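Local coordinates for uroporphyrinogen III Synthase (Thermus thermophilus, PDB 1WCX), which probably acts as a uroporphyrinogen-III synthase, closing linear hydroxymethylbilane into the asymmetric macrocycle from which haem and related tetrapyrroles are made, at residues Q194-F199 against A226-E231. The protein carries 3 engineered substitutions. Sequence-based numbering, arbitrary orientation.
Sequences QVEFLF and ADALRE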
# COMPACT_ATOMS: atom_id res chain seq x y z
N GLN A 194 -5.92 1.28 1.95
CA GLN A 194 -6.81 1.82 2.99
C GLN A 194 -8.19 2.15 2.32
O GLN A 194 -9.24 1.97 2.96
CB GLN A 194 -6.21 3.10 3.64
CG GLN A 194 -4.95 2.73 4.41
CD GLN A 194 -4.09 3.94 4.75
OE1 GLN A 194 -4.37 5.05 4.31
NE2 GLN A 194 -3.01 3.70 5.49
N VAL A 195 -8.15 2.61 1.06
CA VAL A 195 -9.38 2.90 0.37
C VAL A 195 -10.12 1.55 0.15
O VAL A 195 -11.29 1.44 0.36
CB VAL A 195 -9.09 3.51 -1.06
CG1 VAL A 195 -10.43 3.75 -1.82
CG2 VAL A 195 -8.36 4.81 -0.90
N GLU A 196 -9.35 0.53 -0.32
CA GLU A 196 -9.96 -0.76 -0.58
C GLU A 196 -10.51 -1.36 0.75
O GLU A 196 -11.64 -1.92 0.74
CB GLU A 196 -8.86 -1.72 -1.12
CG GLU A 196 -8.08 -1.16 -2.30
CD GLU A 196 -8.92 -1.07 -3.57
OE1 GLU A 196 -8.46 -0.43 -4.53
OE2 GLU A 196 -10.04 -1.61 -3.61
N PHE A 197 -9.77 -1.28 1.80
CA PHE A 197 -10.16 -1.84 3.07
C PHE A 197 -11.51 -1.20 3.51
O PHE A 197 -12.40 -1.92 3.90
CB PHE A 197 -9.10 -1.56 4.16
CG PHE A 197 -7.90 -2.47 4.07
CD1 PHE A 197 -6.68 -2.05 4.67
CD2 PHE A 197 -7.94 -3.66 3.44
CE1 PHE A 197 -5.55 -2.88 4.57
CE2 PHE A 197 -6.85 -4.51 3.33
CZ PHE A 197 -5.64 -4.09 3.94
N LEU A 198 -11.59 0.10 3.41
CA LEU A 198 -12.84 0.78 3.81
C LEU A 198 -14.00 0.38 2.97
O LEU A 198 -15.07 -0.00 3.46
CB LEU A 198 -12.63 2.33 3.74
CG LEU A 198 -13.88 3.18 4.00
CD1 LEU A 198 -14.44 2.90 5.40
CD2 LEU A 198 -13.53 4.65 3.87
N PHE A 199 -13.84 0.44 1.61
CA PHE A 199 -14.96 0.10 0.76
C PHE A 199 -15.32 -1.36 0.80
O PHE A 199 -16.52 -1.72 0.70
CB PHE A 199 -14.72 0.56 -0.67
CG PHE A 199 -15.18 2.03 -0.88
CD1 PHE A 199 -14.33 3.05 -0.68
CD2 PHE A 199 -16.54 2.30 -1.18
CE1 PHE A 199 -14.76 4.40 -0.77
CE2 PHE A 199 -16.97 3.61 -1.29
CZ PHE A 199 -16.13 4.64 -1.10
N ALA A 226 -5.20 7.98 -4.95
CA ALA A 226 -6.27 8.74 -5.63
C ALA A 226 -7.01 7.87 -6.65
O ALA A 226 -8.27 7.90 -6.75
CB ALA A 226 -5.63 9.93 -6.34
N ASP A 227 -6.27 7.07 -7.43
CA ASP A 227 -6.94 6.23 -8.43
C ASP A 227 -7.75 5.10 -7.74
O ASP A 227 -8.77 4.58 -8.31
CB ASP A 227 -5.88 5.59 -9.36
CG ASP A 227 -5.26 6.62 -10.29
OD1 ASP A 227 -4.26 6.30 -10.95
OD2 ASP A 227 -5.76 7.73 -10.39
N ALA A 228 -7.34 4.72 -6.50
CA ALA A 228 -8.10 3.72 -5.80
C ALA A 228 -9.53 4.30 -5.52
O ALA A 228 -10.54 3.63 -5.67
CB ALA A 228 -7.41 3.36 -4.51
N LEU A 229 -9.54 5.60 -5.08
CA LEU A 229 -10.81 6.20 -4.78
C LEU A 229 -11.65 6.32 -6.06
O LEU A 229 -12.84 6.01 -6.05
CB LEU A 229 -10.55 7.64 -4.21
CG LEU A 229 -10.10 7.66 -2.74
CD1 LEU A 229 -9.54 9.05 -2.35
CD2 LEU A 229 -11.25 7.26 -1.89
N ARG A 230 -11.03 6.70 -7.17
CA ARG A 230 -11.75 6.79 -8.38
C ARG A 230 -12.34 5.45 -8.82
O ARG A 230 -13.45 5.41 -9.35
CB ARG A 230 -10.86 7.38 -9.53
CG ARG A 230 -10.07 8.59 -9.08
CD ARG A 230 -9.98 9.67 -10.07
NE ARG A 230 -9.66 9.21 -11.37
CZ ARG A 230 -9.59 10.05 -12.49
NH1 ARG A 230 -9.29 9.52 -13.70
NH2 ARG A 230 -9.83 11.33 -12.34
N GLU A 231 -11.61 4.36 -8.60
CA GLU A 231 -12.10 3.04 -8.94
C GLU A 231 -13.36 2.69 -8.18
O GLU A 231 -14.16 1.89 -8.62
CB GLU A 231 -11.08 1.94 -8.57
CG GLU A 231 -9.83 1.90 -9.46
CD GLU A 231 -9.07 0.58 -9.23
OE1 GLU A 231 -9.60 -0.51 -9.60
OE2 GLU A 231 -7.95 0.62 -8.63
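Glu196 OE2 accepts a hydrogen bond from the indole NE1 of Trp232, one residue beyond 226-231, while OE1 of the same carboxylate lies 3.9 Å from Ala228 CB. The bend at chi2 (-70°) brings the carboxylate round toward the other helix. Glu196 OE1 also sits 4.3 Å from Glu231 OE2, a like-charged pair that would probably cost some energy; the indole N-H on OE2 probably offsets part of the charge.

Beyond the carboxylate the contact is apolar. The CB of Val195 points toward the other helix and lies 3.8 Å from Ala228 CB, and both valine methyls meet Leu229. CG1, placed anti to the backbone N (chi1 177°), comes to 3.6 Å from Leu229 CD2; CG2 reaches Leu229 CG at 3.8 Å. The two side chains cross at about a right angle, and both also rest on Phe189 of strand 186-189. Phe199, one turn after Val195, stacks its ring on Trp232.

The segment axes run 27° from parallel and 9.3 Å apart, an ordinary helix-packing distance, consistent with small Ala228 facing Val195. These helices follow neighbouring parallel strands 186-189 and 217-221, the chain between them passing through helix 205-214, as in the alpha/beta domains of the HemD fold.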